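Local coordinates for protein carbohydrate kinase, FGGY (Novosphingobium aromaticivorans, PDB 3H6E) that probably transfers a phosphate group to a carbohydrate, as expected of an FGGY-family kinase, at residues P329-T341 with D456-V468. Numbering follows the deposited sequence.
Sequences PEVLRHGRMILPT and DLDTYRNRWQAEV
Tyr-460 and Trp-464, one turn apart on the C-terminal helix 457-468, donate hydrogen bonds to the carbonyl of Arg-336, just before strand 337-339, and to that of Ile-338 within it; the strand pairs with strand 355-357 as a two-stranded antiparallel sheet. The helix runs at 29° to the strand, with axes 9.2 Å apart. Tyr-460 OH reaches Arg-336 O at 2.7 Å, the acceptor lying at the ring edge; Trp-464 NE1 meets Ile-338 O at 2.8 Å, nearly in the indole plane. With CG trans to the backbone N in both (chi1 -168° and -175°) and a four-residue spacing, both rings extend to these carbonyls. Selenomethionine Met-337 makes two Met-aromatic contacts: SE lies 5.1 Å from the Tyr-460 centroid, near the ring normal and so rather far above the face, and at the indole edge. A phenylalanine at Tyr-460 would probably leave Arg-336 O without this donor. Pro-340 CG lies 3.6 Å from Trp-464 CZ2, and Val-468 CG2 sits over one indole face. Farther out, Leu-376 of helix 363-384 packs on Trp-464, and helix 328-333 closes in a Schellman motif, with Gly-335 at positive phi and Arg-336 N bonded back to Val-331 O at 3.1 Å.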
loop_
_atom_site.group_PDB
_atom_site.type_symbol
_atom_site.label_atom_id
_atom_site.label_comp_id
_atom_site.label_asym_id
_atom_site.label_seq_id
_atom_site.Cartn_x
_atom_site.Cartn_y
_atom_site.Cartn_z
ATOM N N PRO A 329 -16.153 5.140 -28.629
ATOM C CA PRO A 329 -17.246 5.909 -29.235
ATOM C C PRO A 329 -18.560 5.130 -29.337
ATOM O O PRO A 329 -19.589 5.626 -28.878
ATOM C CB PRO A 329 -16.705 6.231 -30.627
ATOM C CG PRO A 329 -15.234 6.345 -30.418
ATOM C CD PRO A 329 -14.880 5.342 -29.346
ATOM N N GLU A 330 -18.521 3.935 -29.920
ATOM C CA GLU A 330 -19.731 3.128 -30.096
ATOM C C GLU A 330 -20.289 2.543 -28.795
ATOM O O GLU A 330 -21.505 2.419 -28.638
ATOM C CB GLU A 330 -19.509 2.032 -31.143
ATOM C CG GLU A 330 -20.263 2.267 -32.453
ATOM C CD GLU A 330 -20.933 3.635 -32.515
ATOM O OE1 GLU A 330 -20.354 4.562 -33.124
ATOM O OE2 GLU A 330 -22.040 3.781 -31.947
ATOM N N VAL A 331 -19.404 2.182 -27.869
ATOM C CA VAL A 331 -19.826 1.735 -26.544
ATOM C C VAL A 331 -20.659 2.829 -25.898
ATOM O O VAL A 331 -21.769 2.603 -25.414
ATOM C CB VAL A 331 -18.615 1.459 -25.636
ATOM C CG1 VAL A 331 -19.041 1.432 -24.170
ATOM C CG2 VAL A 331 -17.939 0.156 -26.027
ATOM N N LEU A 332 -20.086 4.022 -25.912
ATOM C CA LEU A 332 -20.684 5.219 -25.353
ATOM C C LEU A 332 -22.113 5.422 -25.850
ATOM O O LEU A 332 -23.063 5.421 -25.060
ATOM C CB LEU A 332 -19.818 6.414 -25.759
ATOM C CG LEU A 332 -19.508 7.549 -24.785
ATOM C CD1 LEU A 332 -19.867 7.168 -23.374
ATOM C CD2 LEU A 332 -18.029 7.909 -24.892
ATOM N N ARG A 333 -22.260 5.577 -27.163
ATOM C CA ARG A 333 -23.529 6.011 -27.746
ATOM C C ARG A 333 -24.617 4.939 -27.823
ATOM O O ARG A 333 -25.774 5.247 -28.113
ATOM C CB ARG A 333 -23.306 6.658 -29.118
ATOM C CG ARG A 333 -22.534 7.974 -29.051
ATOM C CD ARG A 333 -22.986 8.951 -30.132
ATOM N NE ARG A 333 -22.444 10.295 -29.932
ATOM C CZ ARG A 333 -21.599 10.897 -30.766
ATOM N NH1 ARG A 333 -21.198 10.280 -31.869
ATOM N NH2 ARG A 333 -21.160 12.122 -30.502
ATOM N N HIS A 334 -24.254 3.685 -27.565
ATOM C CA HIS A 334 -25.254 2.624 -27.503
ATOM C C HIS A 334 -25.627 2.296 -26.064
ATOM O O HIS A 334 -26.446 1.412 -25.814
ATOM C CB HIS A 334 -24.781 1.363 -28.228
ATOM C CG HIS A 334 -24.962 1.415 -29.713
ATOM N ND1 HIS A 334 -23.902 1.388 -30.593
ATOM C CD2 HIS A 334 -26.079 1.502 -30.472
ATOM C CE1 HIS A 334 -24.358 1.449 -31.831
ATOM N NE2 HIS A 334 -25.676 1.520 -31.787
ATOM N N GLY A 335 -25.023 3.010 -25.121
ATOM C CA GLY A 335 -25.305 2.796 -23.714
ATOM C C GLY A 335 -24.882 1.421 -23.235
ATOM O O GLY A 335 -25.463 0.874 -22.297
ATOM N N ARG A 336 -23.866 0.860 -23.885
ATOM C CA ARG A 336 -23.329 -0.438 -23.489
ATOM C C ARG A 336 -22.518 -0.283 -22.211
ATOM O O ARG A 336 -21.463 0.353 -22.219
ATOM C CB ARG A 336 -22.434 -1.013 -24.589
ATOM C CG ARG A 336 -23.074 -1.108 -25.962
ATOM C CD ARG A 336 -22.267 -2.047 -26.853
ATOM N NE ARG A 336 -22.485 -1.795 -28.273
ATOM C CZ ARG A 336 -23.548 -2.215 -28.949
ATOM N NH1 ARG A 336 -24.495 -2.903 -28.326
ATOM N NH2 ARG A 336 -23.666 -1.942 -30.242
HETATM N N MSE A 337 -22.993 -0.866 -21.114
HETATM C CA MSE A 337 -22.314 -0.671 -19.836
HETATM C C MSE A 337 -22.457 -1.813 -18.820
HETATM O O MSE A 337 -23.213 -2.765 -19.028
HETATM C CB MSE A 337 -22.768 0.643 -19.211
HETATM C CG MSE A 337 -24.205 0.624 -18.754
HETATM SE SE MSE A 337 -24.819 2.403 -18.281
HETATM C CE MSE A 337 -26.236 1.884 -17.048
ATOM N N ILE A 338 -21.719 -1.684 -17.718
ATOM C CA ILE A 338 -21.631 -2.704 -16.673
ATOM C C ILE A 338 -22.037 -2.131 -15.324
ATOM O O ILE A 338 -21.560 -1.069 -14.932
ATOM C CB ILE A 338 -20.182 -3.205 -16.522
ATOM C CG1 ILE A 338 -19.631 -3.690 -17.863
ATOM C CG2 ILE A 338 -20.092 -4.290 -15.451
ATOM C CD1 ILE A 338 -18.115 -3.802 -17.893
ATOM N N LEU A 339 -22.899 -2.837 -14.602
ATOM C CA LEU A 339 -23.304 -2.407 -13.268
ATOM C C LEU A 339 -22.560 -3.182 -12.174
ATOM O O LEU A 339 -22.364 -4.389 -12.288
ATOM C CB LEU A 339 -24.814 -2.563 -13.096
ATOM C CG LEU A 339 -25.684 -1.973 -14.209
ATOM C CD1 LEU A 339 -27.148 -2.035 -13.821
ATOM C CD2 LEU A 339 -25.280 -0.544 -14.525
ATOM N N PRO A 340 -22.135 -2.475 -11.115
ATOM C CA PRO A 340 -21.454 -3.049 -9.945
ATOM C C PRO A 340 -22.385 -3.976 -9.171
ATOM O O PRO A 340 -23.593 -3.756 -9.198
ATOM C CB PRO A 340 -21.133 -1.819 -9.086
ATOM C CG PRO A 340 -21.194 -0.658 -10.022
ATOM C CD PRO A 340 -22.254 -1.011 -11.018
ATOM N N THR A 341 -21.842 -4.980 -8.485
ATOM C CA THR A 341 -20.405 -5.213 -8.424
ATOM C C THR A 341 -20.083 -6.655 -8.799
ATOM O O THR A 341 -20.945 -7.532 -8.733
ATOM C CB THR A 341 -19.858 -4.966 -7.001
ATOM O OG1 THR A 341 -18.430 -5.090 -7.005
ATOM C CG2 THR A 341 -20.438 -5.974 -6.025
ATOM N N ASP A 456 -20.531 11.484 -25.517
ATOM C CA ASP A 456 -19.779 12.021 -24.387
ATOM C C ASP A 456 -19.976 11.182 -23.121
ATOM O O ASP A 456 -20.743 10.218 -23.114
ATOM C CB ASP A 456 -20.170 13.473 -24.124
ATOM C CG ASP A 456 -21.503 13.600 -23.417
ATOM O OD1 ASP A 456 -22.292 12.629 -23.406
ATOM O OD2 ASP A 456 -21.766 14.682 -22.868
ATOM N N LEU A 457 -19.304 11.572 -22.043
ATOM C CA LEU A 457 -19.235 10.736 -20.848
ATOM C C LEU A 457 -20.251 11.095 -19.758
ATOM O O LEU A 457 -20.563 10.265 -18.905
ATOM C CB LEU A 457 -17.813 10.753 -20.281
ATOM C CG LEU A 457 -17.272 9.434 -19.727
ATOM C CD1 LEU A 457 -17.510 8.307 -20.717
ATOM C CD2 LEU A 457 -15.791 9.567 -19.404
ATOM N N ASP A 458 -20.763 12.321 -19.781
ATOM C CA ASP A 458 -21.792 12.725 -18.824
ATOM C C ASP A 458 -23.068 11.921 -19.023
ATOM O O ASP A 458 -23.537 11.251 -18.105
ATOM C CB ASP A 458 -22.114 14.214 -18.953
ATOM C CG ASP A 458 -21.170 15.089 -18.158
ATOM O OD1 ASP A 458 -20.835 16.189 -18.644
ATOM O OD2 ASP A 458 -20.766 14.682 -17.049
ATOM N N THR A 459 -23.633 12.009 -20.222
ATOM C CA THR A 459 -24.829 11.252 -20.566
ATOM C C THR A 459 -24.632 9.805 -20.145
ATOM O O THR A 459 -25.498 9.200 -19.515
ATOM C CB THR A 459 -25.102 11.302 -22.082
ATOM O OG1 THR A 459 -24.986 12.653 -22.547
ATOM C CG2 THR A 459 -26.494 10.772 -22.400
ATOM N N TYR A 460 -23.467 9.267 -20.489
ATOM C CA TYR A 460 -23.097 7.901 -20.140
ATOM C C TYR A 460 -23.126 7.679 -18.633
ATOM O O TYR A 460 -23.861 6.822 -18.141
ATOM C CB TYR A 460 -21.703 7.597 -20.684
ATOM C CG TYR A 460 -21.308 6.138 -20.656
ATOM C CD1 TYR A 460 -21.689 5.273 -21.676
ATOM C CD2 TYR A 460 -20.529 5.632 -19.624
ATOM C CE1 TYR A 460 -21.314 3.944 -21.662
ATOM C CE2 TYR A 460 -20.150 4.302 -19.600
ATOM C CZ TYR A 460 -20.544 3.463 -20.619
ATOM O OH TYR A 460 -20.163 2.142 -20.596
ATOM N N ARG A 461 -22.331 8.453 -17.898
ATOM C CA ARG A 461 -22.286 8.305 -16.447
ATOM C C ARG A 461 -23.642 8.579 -15.823
ATOM O O ARG A 461 -24.026 7.929 -14.853
ATOM C CB ARG A 461 -21.242 9.219 -15.805
ATOM C CG ARG A 461 -21.238 9.098 -14.283
ATOM C CD ARG A 461 -20.097 9.858 -13.626
ATOM N NE ARG A 461 -20.496 11.189 -13.184
ATOM C CZ ARG A 461 -19.870 11.872 -12.231
ATOM N NH1 ARG A 461 -18.820 11.342 -11.618
ATOM N NH2 ARG A 461 -20.297 13.080 -11.886
ATOM N N ASN A 462 -24.357 9.552 -16.377
ATOM C CA ASN A 462 -25.699 9.870 -15.908
ATOM C C ASN A 462 -26.611 8.650 -15.990
ATOM O O ASN A 462 -27.285 8.302 -15.017
ATOM C CB ASN A 462 -26.285 11.048 -16.687
ATOM C CG ASN A 462 -25.699 12.377 -16.255
ATOM O OD1 ASN A 462 -25.493 12.616 -15.066
ATOM N ND2 ASN A 462 -25.432 13.252 -17.219
ATOM N N ARG A 463 -26.618 7.998 -17.150
ATOM C CA ARG A 463 -27.358 6.750 -17.309
ATOM C C ARG A 463 -26.865 5.700 -16.315
ATOM O O ARG A 463 -27.654 5.132 -15.560
ATOM C CB ARG A 463 -27.260 6.224 -18.746
ATOM C CG ARG A 463 -28.451 6.602 -19.619
ATOM C CD ARG A 463 -28.218 7.892 -20.393
ATOM N NE ARG A 463 -28.208 7.676 -21.841
ATOM C CZ ARG A 463 -27.129 7.363 -22.555
ATOM N NH1 ARG A 463 -25.946 7.219 -21.968
ATOM N NH2 ARG A 463 -27.234 7.193 -23.867
ATOM N N TRP A 464 -25.557 5.458 -16.317
ATOM C CA TRP A 464 -24.941 4.502 -15.398
ATOM C C TRP A 464 -25.385 4.743 -13.957
ATOM O O TRP A 464 -25.938 3.852 -13.312
ATOM C CB TRP A 464 -23.413 4.571 -15.504
ATOM C CG TRP A 464 -22.686 3.543 -14.682
ATOM C CD1 TRP A 464 -22.554 2.211 -14.961
ATOM C CD2 TRP A 464 -21.975 3.766 -13.457
ATOM N NE1 TRP A 464 -21.816 1.592 -13.981
ATOM C CE2 TRP A 464 -21.447 2.524 -13.047
ATOM C CE3 TRP A 464 -21.739 4.895 -12.663
ATOM C CZ2 TRP A 464 -20.698 2.379 -11.881
ATOM C CZ3 TRP A 464 -20.997 4.746 -11.501
ATOM C CH2 TRP A 464 -20.486 3.498 -11.123
ATOM N N GLN A 465 -25.142 5.952 -13.462
ATOM C CA GLN A 465 -25.508 6.309 -12.096
ATOM C C GLN A 465 -26.987 6.054 -11.821
ATOM O O GLN A 465 -27.339 5.389 -10.843
ATOM C CB GLN A 465 -25.151 7.769 -11.807
ATOM C CG GLN A 465 -23.675 7.992 -11.524
ATOM C CD GLN A 465 -23.350 9.443 -11.234
ATOM O OE1 GLN A 465 -22.185 9.812 -11.072
ATOM N NE2 GLN A 465 -24.383 10.279 -11.171
ATOM N N ALA A 466 -27.847 6.578 -12.690
ATOM C CA ALA A 466 -29.285 6.365 -12.565
ATOM C C ALA A 466 -29.600 4.875 -12.438
ATOM O O ALA A 466 -30.270 4.448 -11.497
ATOM C CB ALA A 466 -30.017 6.969 -13.753
ATOM N N GLU A 467 -29.099 4.091 -13.387
ATOM C CA GLU A 467 -29.304 2.646 -13.381
ATOM C C GLU A 467 -28.880 1.996 -12.066
ATOM O O GLU A 467 -29.618 1.188 -11.503
ATOM C CB GLU A 467 -28.567 1.997 -14.551
ATOM C CG GLU A 467 -29.277 2.156 -15.883
ATOM C CD GLU A 467 -30.480 1.244 -16.009
ATOM O OE1 GLU A 467 -30.365 0.052 -15.649
ATOM O OE2 GLU A 467 -31.538 1.719 -16.470
ATOM N N VAL A 468 -27.693 2.348 -11.580
ATOM C CA VAL A 468 -27.187 1.787 -10.330
ATOM C C VAL A 468 -28.197 1.948 -9.199
ATOM O O VAL A 468 -28.484 0.999 -8.470
ATOM C CB VAL A 468 -25.855 2.437 -9.916
ATOM C CG1 VAL A 468 -25.506 2.071 -8.481
ATOM C CG2 VAL A 468 -24.745 2.021 -10.867
#